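Local coordinates for protein VP5 (Halorubrum pleomorphic virus 2, PDB 6QGI) that is the envelope protein of a prokaryotic virus and probably drives fusion of the viral envelope with the membrane of its haloarchaeal host, at residues A299-T304 / E455-T460; G316-T321 / F443-L448; A347-V352 / E435-Q440. All blocks are in the same frame, centred on the assembly; numbering follows the deposited sequence.

Contact 1: residues A299-T304 / E455-T460; sequences AEREAT and EEVTAT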
loop_
_atom_site.group_PDB
_atom_site.type_symbol
_atom_site.label_atom_id
_atom_site.label_comp_id
_atom_site.label_asym_id
_atom_site.label_seq_id
_atom_site.Cartn_x
_atom_site.Cartn_y
_atom_site.Cartn_z
ATOM N N ALA A 299 -8.630 15.704 -8.185
ATOM C CA ALA A 299 -8.379 15.286 -9.559
ATOM C C ALA A 299 -8.084 16.476 -10.477
ATOM O O ALA A 299 -7.393 16.313 -11.482
ATOM C CB ALA A 299 -9.592 14.534 -10.081
ATOM N N GLU A 300 -8.619 17.665 -10.135
ATOM C CA GLU A 300 -8.533 18.876 -10.948
ATOM C C GLU A 300 -7.300 19.758 -10.709
ATOM O O GLU A 300 -7.111 20.706 -11.473
ATOM C CB GLU A 300 -9.798 19.728 -10.765
ATOM C CG GLU A 300 -10.837 19.512 -11.857
ATOM C CD GLU A 300 -10.397 19.756 -13.293
ATOM O OE1 GLU A 300 -9.636 20.720 -13.540
ATOM O OE2 GLU A 300 -10.826 18.979 -14.177
ATOM N N ARG A 301 -6.465 19.471 -9.695
ATOM C CA ARG A 301 -5.287 20.307 -9.464
ATOM C C ARG A 301 -4.000 19.487 -9.434
ATOM O O ARG A 301 -3.745 18.747 -8.480
ATOM C CB ARG A 301 -5.429 21.154 -8.192
ATOM C CG ARG A 301 -6.150 22.471 -8.441
ATOM C CD ARG A 301 -7.087 22.830 -7.305
ATOM N NE ARG A 301 -8.266 21.960 -7.294
ATOM C CZ ARG A 301 -9.520 22.394 -7.341
ATOM N NH1 ARG A 301 -10.524 21.524 -7.341
ATOM N NH2 ARG A 301 -9.785 23.692 -7.377
ATOM N N GLU A 302 -3.196 19.627 -10.503
ATOM C CA GLU A 302 -1.905 18.967 -10.649
ATOM C C GLU A 302 -0.880 19.747 -9.846
ATOM O O GLU A 302 -0.756 20.968 -9.999
ATOM C CB GLU A 302 -1.490 18.851 -12.126
ATOM C CG GLU A 302 -0.382 17.837 -12.363
ATOM C CD GLU A 302 0.324 17.947 -13.700
ATOM O OE1 GLU A 302 -0.266 17.537 -14.725
ATOM O OE2 GLU A 302 1.478 18.435 -13.722
ATOM N N ALA A 303 -0.170 19.041 -8.966
ATOM C CA ALA A 303 0.832 19.639 -8.103
ATOM C C ALA A 303 2.191 19.025 -8.324
ATOM O O ALA A 303 2.309 17.799 -8.394
ATOM C CB ALA A 303 0.427 19.465 -6.653
ATOM N N THR A 304 3.219 19.876 -8.441
ATOM C CA THR A 304 4.608 19.442 -8.563
ATOM C C THR A 304 5.179 19.510 -7.143
ATOM O O THR A 304 5.103 20.563 -6.502
ATOM C CB THR A 304 5.383 20.268 -9.610
ATOM O OG1 THR A 304 5.371 21.647 -9.239
ATOM C CG2 THR A 304 4.828 20.106 -11.021
ATOM N N GLU A 455 -4.618 27.506 -15.104
ATOM C CA GLU A 455 -4.130 28.571 -14.228
ATOM C C GLU A 455 -3.401 28.019 -12.992
ATOM O O GLU A 455 -3.661 26.894 -12.554
ATOM C CB GLU A 455 -5.262 29.541 -13.823
ATOM C CG GLU A 455 -6.311 28.994 -12.862
ATOM C CD GLU A 455 -7.580 29.818 -12.728
ATOM O OE1 GLU A 455 -7.483 31.055 -12.550
ATOM O OE2 GLU A 455 -8.677 29.218 -12.780
ATOM N N GLU A 456 -2.474 28.831 -12.455
ATOM C CA GLU A 456 -1.667 28.526 -11.278
ATOM C C GLU A 456 -2.429 28.968 -10.024
ATOM O O GLU A 456 -2.492 30.162 -9.717
ATOM C CB GLU A 456 -0.292 29.210 -11.386
ATOM C CG GLU A 456 0.770 28.628 -10.472
ATOM C CD GLU A 456 2.155 29.212 -10.663
ATOM O OE1 GLU A 456 2.743 29.012 -11.752
ATOM O OE2 GLU A 456 2.663 29.851 -9.714
ATOM N N VAL A 457 -3.043 27.999 -9.330
ATOM C CA VAL A 457 -3.836 28.236 -8.118
ATOM C C VAL A 457 -2.944 28.119 -6.862
ATOM O O VAL A 457 -1.813 27.641 -6.956
ATOM C CB VAL A 457 -5.086 27.318 -8.044
ATOM C CG1 VAL A 457 -6.041 27.601 -9.201
ATOM C CG2 VAL A 457 -4.705 25.841 -8.003
ATOM N N THR A 458 -3.456 28.558 -5.696
ATOM C CA THR A 458 -2.709 28.566 -4.433
ATOM C C THR A 458 -3.157 27.492 -3.426
ATOM O O THR A 458 -2.431 27.241 -2.462
ATOM C CB THR A 458 -2.814 29.945 -3.770
ATOM O OG1 THR A 458 -4.191 30.275 -3.575
ATOM C CG2 THR A 458 -2.114 31.029 -4.571
ATOM N N ALA A 459 -4.332 26.871 -3.632
ATOM C CA ALA A 459 -4.848 25.860 -2.707
ATOM C C ALA A 459 -5.499 24.676 -3.428
ATOM O O ALA A 459 -5.859 24.775 -4.605
ATOM C CB ALA A 459 -5.851 26.497 -1.752
ATOM N N THR A 460 -5.653 23.556 -2.698
ATOM C CA THR A 460 -6.282 22.326 -3.181
ATOM C C THR A 460 -7.733 22.228 -2.683
ATOM O O THR A 460 -8.083 22.841 -1.674
ATOM C CB THR A 460 -5.480 21.084 -2.741
ATOM O OG1 THR A 460 -5.341 21.077 -1.321
ATOM C CG2 THR A 460 -4.123 20.973 -3.420
#
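Arg301 and Val457 meet crosswise, their side chains running at about a right angle to each other. The valine offers one methyl: CG2 lies 3.7 Å from Arg301 CG, and the same CG2 is 3.9 Å from Arg301 CD. What touches is therefore the aliphatic shaft of the arginine, not its guanidinium group. Val457 CG2 sits between its own backbone N and carbonyl carbon (chi1 -63°), with CG1 anti to that carbonyl, so a single branch faces the arginine. The arginine is bent twice, at chi2 (141°) and chi3 (-72°), and the bend carries its charged end back along its own segment, where NE forms a salt bridge with Asp298. The guanidinium is thus held from within its own part of the chain while the methylenes face the loop.

The chain turns a corner at Glu300, and Arg301 follows it, on the side of strand 301-307. Residues 455-460 are irregular loop following strand 443-450, the antiparallel neighbour of 301-307, so the contact lays the loop against the strand next to the one it has just left. No hydrogen bond links the two segments.

Beyond Val457 the loop contributes main chain. Arg301 CD comes within 3.5 Å of Ala459 O, a carbon-to-carbonyl contact, while Ala459 CB points away. One residue on, Thr460 CA stands 4.2 Å from Arg301 CD, and the closest pair of CA atoms, those of Arg301 and Thr460, is 6.7 Å apart. The Thr460 hydroxyl bonds instead to the carbonyl oxygen of Leu328, tying the loop to another part of the fold.

Contact 2: residues G316-T321 / F443-L448; sequences GTFALT and FTIDKL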
loop_
_atom_site.group_PDB
_atom_site.type_symbol
_atom_site.label_atom_id
_atom_site.label_comp_id
_atom_site.label_asym_id
_atom_site.label_seq_id
_atom_site.Cartn_x
_atom_site.Cartn_y
_atom_site.Cartn_z
ATOM N N GLY A 316 1.905 15.489 -9.959
ATOM C CA GLY A 316 0.753 14.613 -9.774
ATOM C C GLY A 316 -0.391 15.168 -8.954
ATOM O O GLY A 316 -0.341 16.301 -8.468
ATOM N N THR A 317 -1.440 14.353 -8.805
ATOM C CA THR A 317 -2.656 14.706 -8.070
ATOM C C THR A 317 -2.669 14.057 -6.686
ATOM O O THR A 317 -2.121 12.965 -6.494
ATOM C CB THR A 317 -3.907 14.323 -8.872
ATOM O OG1 THR A 317 -3.768 12.986 -9.353
ATOM C CG2 THR A 317 -4.176 15.277 -10.034
ATOM N N PHE A 318 -3.315 14.745 -5.728
ATOM C CA PHE A 318 -3.435 14.331 -4.338
ATOM C C PHE A 318 -4.757 13.656 -4.005
ATOM O O PHE A 318 -5.813 13.964 -4.571
ATOM C CB PHE A 318 -3.280 15.532 -3.397
ATOM C CG PHE A 318 -1.880 16.045 -3.190
ATOM C CD1 PHE A 318 -0.989 15.370 -2.364
ATOM C CD2 PHE A 318 -1.475 17.249 -3.753
ATOM C CE1 PHE A 318 0.295 15.870 -2.140
ATOM C CE2 PHE A 318 -0.194 17.748 -3.526
ATOM C CZ PHE A 318 0.682 17.055 -2.722
ATOM N N ALA A 319 -4.669 12.756 -3.026
ATOM C CA ALA A 319 -5.763 12.031 -2.410
ATOM C C ALA A 319 -5.513 12.040 -0.916
ATOM O O ALA A 319 -4.380 11.802 -0.482
ATOM C CB ALA A 319 -5.840 10.611 -2.950
ATOM N N LEU A 320 -6.528 12.411 -0.136
ATOM C CA LEU A 320 -6.402 12.455 1.314
ATOM C C LEU A 320 -7.455 11.582 1.939
ATOM O O LEU A 320 -8.621 11.698 1.560
ATOM C CB LEU A 320 -6.554 13.899 1.832
ATOM C CG LEU A 320 -5.468 14.940 1.518
ATOM C CD1 LEU A 320 -5.741 16.204 2.273
ATOM C CD2 LEU A 320 -4.103 14.496 1.970
ATOM N N THR A 321 -7.061 10.712 2.893
ATOM C CA THR A 321 -8.012 9.858 3.618
ATOM C C THR A 321 -8.848 10.764 4.535
ATOM O O THR A 321 -10.051 10.554 4.701
ATOM C CB THR A 321 -7.300 8.753 4.405
ATOM O OG1 THR A 321 -6.494 9.355 5.407
ATOM C CG2 THR A 321 -6.464 7.836 3.528
ATOM N N PHE A 443 7.604 16.827 2.112
ATOM C CA PHE A 443 7.569 17.301 0.735
ATOM C C PHE A 443 7.061 18.740 0.675
ATOM O O PHE A 443 6.282 19.162 1.535
ATOM C CB PHE A 443 6.664 16.379 -0.125
ATOM C CG PHE A 443 5.202 16.390 0.264
ATOM C CD1 PHE A 443 4.724 15.556 1.273
ATOM C CD2 PHE A 443 4.306 17.251 -0.359
ATOM C CE1 PHE A 443 3.377 15.595 1.657
ATOM C CE2 PHE A 443 2.962 17.287 0.024
ATOM C CZ PHE A 443 2.504 16.451 1.022
ATOM N N THR A 444 7.459 19.468 -0.372
ATOM C CA THR A 444 7.046 20.851 -0.581
ATOM C C THR A 444 6.340 20.972 -1.932
ATOM O O THR A 444 6.858 20.489 -2.938
ATOM C CB THR A 444 8.266 21.795 -0.479
ATOM O OG1 THR A 444 9.049 21.450 0.668
ATOM C CG2 THR A 444 7.869 23.269 -0.425
ATOM N N ILE A 445 5.169 21.620 -1.952
ATOM C CA ILE A 445 4.424 21.858 -3.186
ATOM C C ILE A 445 5.077 23.071 -3.855
ATOM O O ILE A 445 4.916 24.182 -3.371
ATOM C CB ILE A 445 2.900 22.042 -2.918
ATOM C CG1 ILE A 445 2.296 20.784 -2.248
ATOM C CG2 ILE A 445 2.164 22.378 -4.209
ATOM C CD1 ILE A 445 0.993 20.987 -1.532
ATOM N N ASP A 446 5.873 22.854 -4.912
ATOM C CA ASP A 446 6.551 23.947 -5.616
ATOM C C ASP A 446 5.577 24.749 -6.467
ATOM O O ASP A 446 5.796 25.945 -6.681
ATOM C CB ASP A 446 7.688 23.414 -6.500
ATOM C CG ASP A 446 8.897 22.863 -5.763
ATOM O OD1 ASP A 446 9.004 23.088 -4.531
ATOM O OD2 ASP A 446 9.744 22.228 -6.420
ATOM N N LYS A 447 4.504 24.087 -6.957
ATOM C CA LYS A 447 3.471 24.677 -7.807
ATOM C C LYS A 447 2.175 23.855 -7.775
ATOM O O LYS A 447 2.216 22.638 -7.599
ATOM C CB LYS A 447 3.987 24.766 -9.258
ATOM C CG LYS A 447 3.378 25.890 -10.091
ATOM C CD LYS A 447 3.112 25.471 -11.542
ATOM C CE LYS A 447 4.332 25.436 -12.436
ATOM N NZ LYS A 447 4.017 24.841 -13.762
ATOM N N LEU A 448 1.034 24.541 -7.962
ATOM C CA LEU A 448 -0.322 23.996 -8.083
ATOM C C LEU A 448 -0.936 24.539 -9.369
ATOM O O LEU A 448 -0.884 25.749 -9.589
ATOM C CB LEU A 448 -1.206 24.370 -6.872
ATOM C CG LEU A 448 -0.894 23.744 -5.524
ATOM C CD1 LEU A 448 -1.729 24.363 -4.449
ATOM C CD2 LEU A 448 -1.214 22.287 -5.524
#
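Phe318 and Phe443 bring their rings together from opposite directions, and theirs is the aromatic component of a wholly apolar contact. Their centroids are 5.7 Å apart and the planes are inclined by 35°, an oblique pairing that is neither a stack nor a T-shape. The touch is made by the outer ring atoms: Phe443 CE2 is 3.6 Å from Phe318 CZ and 3.7 Å from Phe318 CE1, while Phe443 CZ approaches Phe318 CE1 to 3.9 Å. Phe443 reaches this place with its CG lodged between backbone N and carbonyl carbon (chi1 65°), which swings the ring toward Phe318.

The aliphatic component comes from Ile445, on the same face of its strand as Phe443. Its longer branch comes in obliquely beside Phe443, on the same side of the Phe318 ring plane, with CD1 at 4.0 Å from Phe318 CE2 and CG1 at 4.1 Å from Phe318 CZ. One phenylalanine ring thus spans two residues of the facing strand. Polar bonds are absent between the segments; all three touching residues are buried.

Strands 312-320 and 443-450 are not paired with each other, since strand 301-307 lies between them and hydrogen-bonds antiparallel to both. The contact bridges over that strand, with Phe318 also resting on Ala303 and Ile305. Strand 343-355 on the other side of 312-320 adds Phe345, edge-to-face with Phe318, while Tyr334 of strand 333-334 packs on Phe443 and Ile445. On the opposite face of strand 312-320, the Thr317 hydroxyl bonds to that of Tyr493 in helix 476-496.

Contact 3: residues A347-V352 / E435-Q440; sequences ADMSLV and ETIQLQ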
loop_
_atom_site.group_PDB
_atom_site.type_symbol
_atom_site.label_atom_id
_atom_site.label_comp_id
_atom_site.label_asym_id
_atom_site.label_seq_id
_atom_site.Cartn_x
_atom_site.Cartn_y
_atom_site.Cartn_z
ATOM N N ALA A 347 0.843 9.870 -9.730
ATOM C CA ALA A 347 1.769 10.549 -10.629
ATOM C C ALA A 347 2.360 9.624 -11.666
ATOM O O ALA A 347 2.421 8.412 -11.466
ATOM C CB ALA A 347 2.897 11.165 -9.817
ATOM N N ASP A 348 2.835 10.216 -12.768
ATOM C CA ASP A 348 3.524 9.482 -13.820
ATOM C C ASP A 348 4.990 9.400 -13.399
ATOM O O ASP A 348 5.712 10.406 -13.459
ATOM C CB ASP A 348 3.340 10.146 -15.203
ATOM C CG ASP A 348 4.010 9.412 -16.351
ATOM O OD1 ASP A 348 4.621 8.359 -16.104
ATOM O OD2 ASP A 348 3.922 9.896 -17.496
ATOM N N MET A 349 5.412 8.201 -12.936
ATOM C CA MET A 349 6.769 7.920 -12.456
ATOM C C MET A 349 7.820 8.174 -13.533
ATOM O O MET A 349 8.981 8.412 -13.202
ATOM C CB MET A 349 6.892 6.477 -11.931
ATOM C CG MET A 349 6.009 6.191 -10.725
ATOM S SD MET A 349 6.376 7.224 -9.286
ATOM C CE MET A 349 4.721 7.713 -8.808
ATOM N N SER A 350 7.404 8.182 -14.813
ATOM C CA SER A 350 8.274 8.464 -15.950
ATOM C C SER A 350 8.718 9.948 -15.962
ATOM O O SER A 350 9.650 10.308 -16.689
ATOM C CB SER A 350 7.578 8.103 -17.260
ATOM O OG SER A 350 8.513 7.956 -18.316
ATOM N N LEU A 351 8.065 10.795 -15.137
ATOM C CA LEU A 351 8.364 12.223 -15.059
ATOM C C LEU A 351 9.180 12.600 -13.797
ATOM O O LEU A 351 9.410 13.794 -13.567
ATOM C CB LEU A 351 7.069 13.057 -15.145
ATOM C CG LEU A 351 6.285 12.974 -16.470
ATOM C CD1 LEU A 351 4.920 13.610 -16.340
ATOM C CD2 LEU A 351 7.051 13.605 -17.629
ATOM N N VAL A 352 9.673 11.597 -13.026
ATOM C CA VAL A 352 10.498 11.841 -11.835
ATOM C C VAL A 352 11.849 12.477 -12.257
ATOM O O VAL A 352 12.522 11.992 -13.174
ATOM C CB VAL A 352 10.688 10.575 -10.940
ATOM C CG1 VAL A 352 11.601 9.527 -11.587
ATOM C CG2 VAL A 352 11.189 10.948 -9.544
ATOM N N GLU A 435 1.217 5.805 -11.352
ATOM C CA GLU A 435 1.115 4.994 -10.138
ATOM C C GLU A 435 0.668 5.845 -8.961
ATOM O O GLU A 435 0.876 7.059 -8.975
ATOM C CB GLU A 435 2.474 4.342 -9.798
ATOM C CG GLU A 435 3.054 3.421 -10.859
ATOM C CD GLU A 435 4.476 2.946 -10.630
ATOM O OE1 GLU A 435 5.104 2.480 -11.608
ATOM O OE2 GLU A 435 4.958 3.041 -9.479
ATOM N N THR A 436 0.087 5.204 -7.933
ATOM C CA THR A 436 -0.328 5.860 -6.693
ATOM C C THR A 436 0.636 5.440 -5.596
ATOM O O THR A 436 0.850 4.245 -5.371
ATOM C CB THR A 436 -1.783 5.542 -6.343
ATOM O OG1 THR A 436 -2.618 5.963 -7.417
ATOM C CG2 THR A 436 -2.239 6.216 -5.050
ATOM N N ILE A 437 1.234 6.433 -4.934
ATOM C CA ILE A 437 2.198 6.240 -3.851
ATOM C C ILE A 437 1.658 6.879 -2.569
ATOM O O ILE A 437 0.875 7.823 -2.639
ATOM C CB ILE A 437 3.608 6.795 -4.228
ATOM C CG1 ILE A 437 3.578 8.317 -4.525
ATOM C CG2 ILE A 437 4.203 6.010 -5.403
ATOM C CD1 ILE A 437 4.887 9.039 -4.443
ATOM N N GLN A 438 2.056 6.354 -1.401
ATOM C CA GLN A 438 1.659 6.949 -0.127
ATOM C C GLN A 438 2.840 7.762 0.375
ATOM O O GLN A 438 3.908 7.197 0.593
ATOM C CB GLN A 438 1.208 5.893 0.895
ATOM C CG GLN A 438 0.726 6.518 2.203
ATOM C CD GLN A 438 0.307 5.516 3.243
ATOM O OE1 GLN A 438 -0.517 4.646 2.994
ATOM N NE2 GLN A 438 0.849 5.638 4.444
ATOM N N LEU A 439 2.660 9.082 0.539
ATOM C CA LEU A 439 3.722 9.974 1.000
ATOM C C LEU A 439 3.938 9.812 2.495
ATOM O O LEU A 439 3.009 10.012 3.275
ATOM C CB LEU A 439 3.399 11.437 0.647
ATOM C CG LEU A 439 3.106 11.717 -0.830
ATOM C CD1 LEU A 439 2.568 13.110 -1.031
ATOM C CD2 LEU A 439 4.343 11.520 -1.694
ATOM N N GLN A 440 5.156 9.404 2.886
ATOM C CA GLN A 440 5.552 9.171 4.278
ATOM C C GLN A 440 6.449 10.301 4.755
ATOM O O GLN A 440 6.248 10.837 5.855
ATOM C CB GLN A 440 6.294 7.824 4.417
ATOM C CG GLN A 440 5.773 6.675 3.556
ATOM C CD GLN A 440 4.512 6.037 4.081
ATOM O OE1 GLN A 440 3.969 6.403 5.133
ATOM N NE2 GLN A 440 4.018 5.051 3.347
#
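Ala347 N donates to Glu435 O over 2.9 Å, the N-H pointing almost straight at the acceptor (165°). The return bond from Glu435 N to Ala347 O is also 2.9 Å long, but its donor is tilted 28° from the carbonyl plane. Two reciprocal bonds between the same residues define an antiparallel hydrogen-bonded pair, consistent with the 5.6 Å separation of their CA atoms, the spacing of a hydrogen-bonded rather than a non-hydrogen-bonded pair.

Just past this pair, Met349 folds back over the partner strand. Its CG stands above the flat face of the Glu435 carboxylate, 3.5 Å from Glu435 OE2 and 3.6 Å from Glu435 CD; the two side chains cross at about a right angle. The glutamate is extended beyond CG (chi2 171°), which carries the carboxylate out beneath Met349 CG. Bending of Met349 at chi2 and chi3 carries its methyl onward, so that CE reaches Ile437 CG2 at 3.8 Å.

The turn that places Met349 is fixed by Asp348. Its OD1 receives Ser350 N over 3.1 Å from above the carboxylate plane, an Asx turn, and the same oxygen accepts from Gln433 N. Leu351 N closes the 3-10 segment 349-351 by bonding to Asp348 O. This segment interrupts strand 343-355, and the Gln433 bond ties the interruption to the chain leading into strand 434-439.

Around the pair, strand 312-320 supplies Leu314, which packs on both Ala347 and Met349. Thr436, directed away from the methionine, meets helix 285-292 through Ala286, Ile287 and Leu290, and its hydroxyl bonds to that of Thr346. Strand 434-439 pairs antiparallel with strand 343-355 and with strand 11-13, where Gln438 bonds to Gly12.

How the contacts relate
Contacts 1 and 2 adjoin, their centres about 8 Å apart, and backbone joins them: Ala303 N lies 2.8 Å from Gly316 O, and Thr304 O lies 2.9 Å from Asp446 N. Contact 3 is about 11 Å from contact 2, centre to centre, and touches it through Phe318 CE1 and Leu439 CD1 at 3.7 Å. Contacts 1 and 3 do not touch; their nearest atoms are about 6 Å apart and their centres about 16 Å. In sequence contact 1 encloses contact 2, which encloses contact 3, so the intervening chain shortens inward, and only contact 3 joins directly paired strands. The glycosylated Asn396 falls within the innermost excursion, between 347-352 and 435-440.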